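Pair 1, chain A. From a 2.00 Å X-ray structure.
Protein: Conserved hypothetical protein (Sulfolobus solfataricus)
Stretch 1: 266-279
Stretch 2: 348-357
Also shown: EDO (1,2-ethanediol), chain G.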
# COMPACT_ATOMS: atom_id res chain seq x y z
N THR A 266 -13.60 -16.16 7.16
CA THR A 266 -13.11 -14.82 6.77
C THR A 266 -12.64 -14.04 7.98
O THR A 266 -11.54 -13.47 7.99
CB THR A 266 -14.18 -14.00 6.05
OG1 THR A 266 -14.61 -14.67 4.86
CG2 THR A 266 -13.62 -12.64 5.66
N LEU A 267 -13.49 -14.01 8.99
CA LEU A 267 -13.12 -13.43 10.28
C LEU A 267 -11.85 -14.00 10.86
O LEU A 267 -10.98 -13.25 11.30
CB LEU A 267 -14.26 -13.58 11.26
CG LEU A 267 -15.52 -12.79 10.86
CD1 LEU A 267 -16.57 -12.97 11.95
CD2 LEU A 267 -15.23 -11.33 10.65
N GLU A 268 -11.68 -15.32 10.85
CA GLU A 268 -10.47 -15.91 11.45
C GLU A 268 -9.22 -15.60 10.63
O GLU A 268 -8.15 -15.33 11.20
CB GLU A 268 -10.62 -17.42 11.70
CG GLU A 268 -11.82 -17.82 12.56
CD GLU A 268 -11.91 -17.09 13.92
OE1 GLU A 268 -10.86 -16.92 14.60
OE2 GLU A 268 -13.05 -16.71 14.31
N TYR A 269 -9.35 -15.62 9.30
CA TYR A 269 -8.27 -15.25 8.39
C TYR A 269 -7.89 -13.77 8.56
O TYR A 269 -6.70 -13.44 8.66
CB TYR A 269 -8.62 -15.56 6.92
CG TYR A 269 -7.72 -14.88 5.89
CD1 TYR A 269 -6.39 -15.26 5.73
CD2 TYR A 269 -8.22 -13.87 5.06
CE1 TYR A 269 -5.57 -14.61 4.80
CE2 TYR A 269 -7.42 -13.25 4.13
CZ TYR A 269 -6.09 -13.62 4.00
OH TYR A 269 -5.29 -12.99 3.07
N ALA A 270 -8.89 -12.89 8.60
CA ALA A 270 -8.66 -11.46 8.87
C ALA A 270 -7.91 -11.25 10.17
O ALA A 270 -6.90 -10.55 10.20
CB ALA A 270 -9.97 -10.69 8.90
N LYS A 271 -8.37 -11.87 11.25
CA LYS A 271 -7.76 -11.67 12.57
C LYS A 271 -6.29 -12.07 12.57
O LYS A 271 -5.45 -11.37 13.10
CB LYS A 271 -8.51 -12.43 13.66
CG LYS A 271 -9.85 -11.82 14.02
CD LYS A 271 -10.58 -12.65 15.11
CE LYS A 271 -11.69 -13.54 14.54
NZ LYS A 271 -12.24 -14.45 15.58
N LYS A 272 -5.99 -13.20 11.96
CA LYS A 272 -4.61 -13.70 11.86
C LYS A 272 -3.74 -12.73 11.07
O LYS A 272 -2.64 -12.33 11.50
CB LYS A 272 -4.58 -15.07 11.19
CG LYS A 272 -4.53 -16.25 12.16
CD LYS A 272 -4.59 -17.58 11.41
N LEU A 273 -4.24 -12.33 9.91
CA LEU A 273 -3.50 -11.39 9.09
C LEU A 273 -3.33 -10.03 9.77
O LEU A 273 -2.23 -9.52 9.83
CB LEU A 273 -4.14 -11.27 7.72
CG LEU A 273 -3.31 -10.48 6.69
CD1 LEU A 273 -1.93 -11.04 6.54
CD2 LEU A 273 -4.06 -10.52 5.34
N ILE A 274 -4.38 -9.47 10.34
CA ILE A 274 -4.26 -8.20 11.05
C ILE A 274 -3.24 -8.23 12.18
O ILE A 274 -2.43 -7.32 12.33
CB ILE A 274 -5.62 -7.72 11.57
CG1 ILE A 274 -6.50 -7.29 10.39
CG2 ILE A 274 -5.47 -6.58 12.62
CD1 ILE A 274 -7.97 -7.39 10.61
N LEU A 275 -3.26 -9.28 12.99
CA LEU A 275 -2.35 -9.38 14.14
C LEU A 275 -0.88 -9.62 13.71
O LEU A 275 0.05 -9.19 14.40
CB LEU A 275 -2.81 -10.49 15.08
CG LEU A 275 -4.12 -10.24 15.84
CD1 LEU A 275 -4.52 -11.43 16.70
CD2 LEU A 275 -4.03 -9.02 16.68
N LYS A 276 -0.69 -10.28 12.57
CA LYS A 276 0.64 -10.41 12.01
C LYS A 276 1.17 -9.04 11.55
O LYS A 276 2.33 -8.70 11.75
CB LYS A 276 0.64 -11.39 10.85
CG LYS A 276 2.05 -11.80 10.42
CD LYS A 276 2.09 -12.28 9.01
CE LYS A 276 3.42 -12.92 8.70
NZ LYS A 276 4.57 -12.14 9.30
N GLU A 277 0.29 -8.28 10.91
CA GLU A 277 0.60 -6.91 10.50
C GLU A 277 0.84 -6.00 11.72
O GLU A 277 1.64 -5.05 11.65
CB GLU A 277 -0.55 -6.37 9.64
CG GLU A 277 -0.57 -7.02 8.25
CD GLU A 277 -1.77 -6.67 7.43
OE1 GLU A 277 -2.73 -6.06 7.95
OE2 GLU A 277 -1.76 -7.03 6.24
N PHE A 278 0.17 -6.25 12.82
CA PHE A 278 0.48 -5.48 14.00
C PHE A 278 1.87 -5.82 14.52
O PHE A 278 2.56 -4.96 15.04
CB PHE A 278 -0.55 -5.68 15.09
CG PHE A 278 -0.59 -4.55 16.08
CD1 PHE A 278 -0.91 -3.26 15.65
CD2 PHE A 278 -0.32 -4.75 17.41
CE1 PHE A 278 -0.96 -2.22 16.52
CE2 PHE A 278 -0.38 -3.70 18.30
CZ PHE A 278 -0.71 -2.42 17.83
N GLU A 279 2.28 -7.07 14.39
CA GLU A 279 3.64 -7.49 14.77
C GLU A 279 4.68 -6.78 13.91
O GLU A 279 5.69 -6.36 14.44
CB GLU A 279 3.84 -9.00 14.65
CG GLU A 279 3.13 -9.78 15.72
CD GLU A 279 3.56 -9.34 17.10
OE1 GLU A 279 4.79 -9.33 17.35
OE2 GLU A 279 2.68 -8.94 17.90
N SER A 348 -9.27 1.76 12.06
CA SER A 348 -9.50 2.30 10.75
C SER A 348 -10.48 1.46 9.89
O SER A 348 -10.94 1.91 8.86
CB SER A 348 -8.15 2.48 10.08
OG SER A 348 -7.48 1.24 10.03
N GLU A 349 -10.77 0.23 10.31
CA GLU A 349 -11.85 -0.57 9.71
C GLU A 349 -12.35 -1.65 10.73
O GLU A 349 -11.66 -1.97 11.68
CB GLU A 349 -11.40 -1.19 8.38
CG GLU A 349 -10.29 -2.22 8.45
CD GLU A 349 -10.79 -3.68 8.47
OE1 GLU A 349 -12.02 -3.95 8.38
OE2 GLU A 349 -9.91 -4.55 8.59
N PRO A 350 -13.57 -2.16 10.55
CA PRO A 350 -14.25 -3.00 11.52
C PRO A 350 -13.50 -4.24 11.96
O PRO A 350 -13.59 -4.64 13.11
CB PRO A 350 -15.50 -3.43 10.78
CG PRO A 350 -15.73 -2.35 9.83
CD PRO A 350 -14.43 -1.90 9.39
N LEU A 351 -12.78 -4.89 11.07
CA LEU A 351 -12.10 -6.09 11.50
C LEU A 351 -10.83 -5.85 12.32
O LEU A 351 -10.34 -6.75 13.03
CB LEU A 351 -11.86 -7.00 10.31
CG LEU A 351 -13.10 -7.45 9.56
CD1 LEU A 351 -12.79 -8.71 8.76
CD2 LEU A 351 -14.31 -7.67 10.50
N ILE A 352 -10.29 -4.63 12.27
CA ILE A 352 -9.25 -4.25 13.23
C ILE A 352 -9.85 -4.10 14.65
O ILE A 352 -9.23 -4.49 15.63
CB ILE A 352 -8.56 -2.96 12.84
CG1 ILE A 352 -7.85 -3.13 11.51
CG2 ILE A 352 -7.54 -2.58 13.90
CD1 ILE A 352 -7.17 -1.91 11.03
N SER A 353 -11.07 -3.56 14.75
CA SER A 353 -11.78 -3.58 16.04
C SER A 353 -11.90 -5.01 16.51
O SER A 353 -11.56 -5.33 17.63
CB SER A 353 -13.18 -2.99 15.92
OG SER A 353 -13.10 -1.76 15.21
N LEU A 354 -12.41 -5.86 15.62
CA LEU A 354 -12.64 -7.24 15.98
C LEU A 354 -11.36 -7.92 16.46
O LEU A 354 -11.39 -8.62 17.46
CB LEU A 354 -13.19 -8.01 14.78
CG LEU A 354 -13.63 -9.43 15.10
CD1 LEU A 354 -14.98 -9.37 15.79
CD2 LEU A 354 -13.69 -10.28 13.83
N ALA A 355 -10.26 -7.71 15.74
CA ALA A 355 -9.00 -8.37 16.04
C ALA A 355 -8.49 -8.08 17.42
O ALA A 355 -7.83 -8.93 18.02
CB ALA A 355 -7.94 -7.99 15.01
N PHE A 356 -8.82 -6.91 17.96
CA PHE A 356 -8.38 -6.54 19.31
C PHE A 356 -9.51 -6.59 20.34
O PHE A 356 -9.41 -5.99 21.40
CB PHE A 356 -7.74 -5.13 19.31
CG PHE A 356 -6.49 -5.03 18.48
CD1 PHE A 356 -5.25 -5.36 19.01
CD2 PHE A 356 -6.54 -4.62 17.16
CE1 PHE A 356 -4.10 -5.28 18.25
CE2 PHE A 356 -5.39 -4.53 16.38
CZ PHE A 356 -4.18 -4.87 16.92
N SER A 357 -10.57 -7.35 20.05
CA SER A 357 -11.78 -7.38 20.87
C SER A 357 -11.75 -8.51 21.87
O SER A 357 -12.56 -8.53 22.80
CB SER A 357 -13.01 -7.57 19.98
OG SER A 357 -13.12 -6.50 19.06
OXT SER A 357 -10.94 -9.44 21.75
C1 EDO G . -7.18 -9.87 0.94
O1 EDO G . -6.01 -9.87 1.78
C2 EDO G . -7.71 -11.29 0.74
O2 EDO G . -7.91 -11.55 -0.65

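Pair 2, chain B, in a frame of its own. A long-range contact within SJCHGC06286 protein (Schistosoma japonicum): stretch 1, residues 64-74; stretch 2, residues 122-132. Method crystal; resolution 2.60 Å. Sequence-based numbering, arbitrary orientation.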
# COMPACT_ATOMS: atom_id res chain seq x y z
N SER B 64 12.69 -6.21 1.37
CA SER B 64 12.44 -5.54 2.63
C SER B 64 10.96 -5.42 2.86
O SER B 64 10.48 -5.72 3.94
CB SER B 64 13.08 -4.15 2.66
OG SER B 64 14.48 -4.26 2.80
N LEU B 65 10.24 -4.97 1.85
CA LEU B 65 8.81 -4.73 2.02
C LEU B 65 8.05 -6.02 2.33
O LEU B 65 7.05 -5.99 3.04
CB LEU B 65 8.22 -4.08 0.79
CG LEU B 65 8.28 -2.58 0.77
CD1 LEU B 65 7.76 -2.15 -0.58
CD2 LEU B 65 7.43 -2.02 1.92
N LEU B 66 8.51 -7.13 1.77
CA LEU B 66 7.84 -8.41 2.00
C LEU B 66 8.08 -8.79 3.45
O LEU B 66 7.16 -9.21 4.15
CB LEU B 66 8.33 -9.52 1.04
CG LEU B 66 7.86 -9.44 -0.42
CD1 LEU B 66 8.71 -10.32 -1.30
CD2 LEU B 66 6.42 -9.80 -0.60
N GLN B 67 9.31 -8.64 3.90
CA GLN B 67 9.58 -8.92 5.29
C GLN B 67 8.72 -8.04 6.21
O GLN B 67 8.07 -8.54 7.12
CB GLN B 67 11.05 -8.75 5.59
CG GLN B 67 11.40 -8.98 7.05
CD GLN B 67 12.74 -8.36 7.38
OE1 GLN B 67 13.77 -8.85 6.93
NE2 GLN B 67 12.73 -7.26 8.14
N LEU B 68 8.67 -6.74 5.92
CA LEU B 68 8.03 -5.74 6.77
C LEU B 68 6.50 -5.75 6.69
O LEU B 68 5.84 -5.45 7.68
CB LEU B 68 8.56 -4.34 6.43
CG LEU B 68 10.02 -4.00 6.75
CD1 LEU B 68 10.43 -2.69 6.08
CD2 LEU B 68 10.28 -3.92 8.24
N VAL B 69 5.94 -6.05 5.52
CA VAL B 69 4.50 -6.22 5.38
C VAL B 69 4.13 -7.56 6.04
O VAL B 69 3.00 -7.78 6.49
CB VAL B 69 4.10 -6.19 3.91
CG1 VAL B 69 2.66 -6.69 3.71
CG2 VAL B 69 4.24 -4.77 3.37
N GLY B 70 5.11 -8.46 6.12
CA GLY B 70 4.92 -9.70 6.84
C GLY B 70 4.75 -9.40 8.32
O GLY B 70 3.84 -9.92 8.97
N ASP B 71 5.65 -8.55 8.85
CA ASP B 71 5.56 -8.09 10.23
C ASP B 71 4.18 -7.52 10.44
O ASP B 71 3.51 -7.85 11.42
CB ASP B 71 6.60 -7.02 10.53
CG ASP B 71 8.03 -7.57 10.61
OD1 ASP B 71 8.21 -8.77 10.93
OD2 ASP B 71 8.97 -6.78 10.37
N PHE B 72 3.75 -6.67 9.51
CA PHE B 72 2.46 -6.01 9.63
C PHE B 72 1.30 -6.99 9.63
O PHE B 72 0.39 -6.87 10.45
CB PHE B 72 2.27 -4.96 8.52
CG PHE B 72 0.93 -4.29 8.53
CD1 PHE B 72 0.81 -2.98 8.94
CD2 PHE B 72 -0.19 -4.95 8.09
CE1 PHE B 72 -0.42 -2.34 8.95
CE2 PHE B 72 -1.45 -4.31 8.08
CZ PHE B 72 -1.55 -3.00 8.51
N ASN B 73 1.31 -7.96 8.71
CA ASN B 73 0.16 -8.85 8.57
C ASN B 73 -0.01 -9.67 9.83
O ASN B 73 -1.09 -9.73 10.42
CB ASN B 73 0.33 -9.78 7.36
CG ASN B 73 -0.02 -9.10 6.05
OD1 ASN B 73 -0.70 -8.08 6.01
ND2 ASN B 73 0.46 -9.67 4.95
N GLN B 74 1.07 -10.29 10.24
CA GLN B 74 1.10 -11.12 11.43
C GLN B 74 0.50 -10.40 12.68
O GLN B 74 -0.23 -11.01 13.45
CB GLN B 74 2.52 -11.67 11.62
CG GLN B 74 2.83 -12.22 12.96
CD GLN B 74 3.14 -11.13 13.95
OE1 GLN B 74 3.94 -10.22 13.69
NE2 GLN B 74 2.50 -11.21 15.12
N ILE B 122 4.73 3.96 6.48
CA ILE B 122 4.76 3.80 5.03
C ILE B 122 4.48 2.33 4.68
O ILE B 122 3.58 2.02 3.89
CB ILE B 122 6.07 4.37 4.43
CG1 ILE B 122 5.99 5.90 4.41
CG2 ILE B 122 6.32 3.85 3.04
CD1 ILE B 122 7.35 6.61 4.30
N VAL B 123 5.22 1.43 5.32
CA VAL B 123 4.94 -0.00 5.29
C VAL B 123 3.46 -0.30 5.43
O VAL B 123 2.88 -1.08 4.65
CB VAL B 123 5.65 -0.72 6.44
CG1 VAL B 123 5.02 -2.06 6.66
CG2 VAL B 123 7.14 -0.86 6.15
N ALA B 124 2.84 0.31 6.42
CA ALA B 124 1.42 0.11 6.65
C ALA B 124 0.59 0.50 5.43
O ALA B 124 -0.45 -0.08 5.17
CB ALA B 124 0.98 0.87 7.89
N MET B 125 1.04 1.49 4.67
CA MET B 125 0.34 1.89 3.44
C MET B 125 0.41 0.80 2.34
O MET B 125 -0.58 0.53 1.66
CB MET B 125 0.91 3.21 2.91
CG MET B 125 0.36 3.66 1.57
SD MET B 125 1.18 5.10 0.86
CE MET B 125 2.89 4.62 0.96
N PHE B 126 1.57 0.17 2.18
CA PHE B 126 1.68 -0.94 1.25
C PHE B 126 0.89 -2.17 1.71
O PHE B 126 0.28 -2.86 0.88
CB PHE B 126 3.13 -1.35 1.00
CG PHE B 126 3.92 -0.33 0.20
CD1 PHE B 126 4.00 -0.42 -1.19
CD2 PHE B 126 4.59 0.71 0.84
CE1 PHE B 126 4.74 0.52 -1.95
CE2 PHE B 126 5.33 1.65 0.10
CZ PHE B 126 5.41 1.55 -1.31
N ALA B 127 0.92 -2.47 3.00
CA ALA B 127 0.27 -3.69 3.47
C ALA B 127 -1.24 -3.56 3.30
O ALA B 127 -1.94 -4.53 2.91
CB ALA B 127 0.65 -4.01 4.89
N PHE B 128 -1.73 -2.35 3.56
CA PHE B 128 -3.14 -2.06 3.43
C PHE B 128 -3.61 -2.01 1.99
O PHE B 128 -4.67 -2.55 1.66
CB PHE B 128 -3.47 -0.73 4.09
CG PHE B 128 -4.94 -0.44 4.19
CD1 PHE B 128 -5.79 -1.28 4.89
CD2 PHE B 128 -5.46 0.72 3.63
CE1 PHE B 128 -7.15 -0.98 5.00
CE2 PHE B 128 -6.82 1.03 3.76
CZ PHE B 128 -7.66 0.17 4.43
N LEU B 129 -2.86 -1.30 1.16
CA LEU B 129 -3.15 -1.25 -0.29
C LEU B 129 -3.23 -2.68 -0.87
O LEU B 129 -4.14 -2.99 -1.64
CB LEU B 129 -2.09 -0.42 -1.01
CG LEU B 129 -2.06 -0.37 -2.53
CD1 LEU B 129 -3.22 0.46 -3.14
CD2 LEU B 129 -0.69 0.19 -2.96
N ARG B 130 -2.31 -3.54 -0.46
CA ARG B 130 -2.35 -4.96 -0.84
C ARG B 130 -3.67 -5.63 -0.48
O ARG B 130 -4.26 -6.36 -1.28
CB ARG B 130 -1.23 -5.72 -0.12
CG ARG B 130 -1.03 -7.10 -0.65
CD ARG B 130 0.07 -7.84 0.10
NE ARG B 130 -0.55 -8.55 1.20
CZ ARG B 130 -0.75 -9.86 1.23
NH1 ARG B 130 -0.33 -10.62 0.23
NH2 ARG B 130 -1.36 -10.41 2.27
N ILE B 131 -4.12 -5.36 0.74
CA ILE B 131 -5.30 -5.99 1.30
C ILE B 131 -6.52 -5.54 0.51
O ILE B 131 -7.36 -6.36 0.15
CB ILE B 131 -5.40 -5.65 2.81
CG1 ILE B 131 -4.58 -6.66 3.61
CG2 ILE B 131 -6.85 -5.62 3.28
CD1 ILE B 131 -4.07 -6.12 4.93
N LEU B 132 -6.60 -4.25 0.23
CA LEU B 132 -7.67 -3.71 -0.60
C LEU B 132 -7.67 -4.32 -1.99
O LEU B 132 -8.72 -4.74 -2.48
CB LEU B 132 -7.54 -2.19 -0.73
CG LEU B 132 -7.71 -1.41 0.58
CD1 LEU B 132 -7.80 0.09 0.36
CD2 LEU B 132 -8.96 -1.88 1.29
O HOH W 1 -0.93 -6.92 3.56

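Both pairs set two helices nearly at right angles. The axes cross at -81° in pair 1 and -77° in pair 2, approaching to 9.2 and 9.1 Å, and 14 central residues superpose with an RMSD of 0.5 Å. No hydrogen bond joins the two helices directly in either pair, so packing of side chains carries most of the contact.

The one inward position with the same small residue in both is Ala A355, matched by Ala B127. It lies where the backbones come close: Ala A355 CA is 4.9 Å from Lys A271 CA in pair 1, and Ala B127 CA is 5.3 Å from Val B69 CA in pair 2. A methyl group fits so narrow a gap while still making contact, and Ala A355 CB lies 3.7 Å from Ile A274 CG2.

Ile A274 corresponds to Phe B72. The branched isoleucine spreads over several neighbours, its CD1 reaching 3.9 Å from Leu A351 CB. The flat phenylalanine instead offers a face to the alanine: Ala B127 CB sits 3.8 Å from the centroid of the Phe B72 ring, while Phe B72 CE1 lies 3.7 Å from Ala B124 CB. Ala B124 matches Ile A352, whose CG1 lies 4.3 Å from Ile A274 CG2; thus isoleucine meets isoleucine in one pair and phenylalanine meets alanine in the other.

Bulk is also distributed differently between Ala A270 and Leu A351, matched by Leu B68 and Val B123. Small Ala A270 receives the long leucine, CB to Leu A351 CD1 being 3.4 Å. In pair 2 the larger residue is on the first helix, and Leu B68 CB packs 3.8 Å from Val B123 CG2.

Leu A267 and Leu B65 are the same residue facing different partners. Leu A267 CD2 touches Leu A354 CD2 at 3.7 Å, an aliphatic contact. Phe B126 replaces that leucine, and Leu B65 CD1 lies over its ring face, 4.1 Å from the centroid, in a CH-pi contact.

Lys A271 and Val B69 both lie beside the close approach. The lysine uses its aliphatic stem, CE lying 3.9 Å from Leu A354 CD2, while NZ forms a salt bridge with Glu A268 OE2 (2.7 Å) in its own helix. Compact Val B69 places CG1 3.6 Å from Ala B127 CB.

Leu A275 and Asn B73 differ in chemistry: one is apolar, the other polar. Leu A275 CD2 packs over the Phe A356 ring, 4.1 Å from CE1. Asn B73 uses water 1, which donates to Asn B73 OD1 and Ala B127 O, both at 2.7 Å, and accepts from Arg B130 NE at 2.9 Å, bridging the helices.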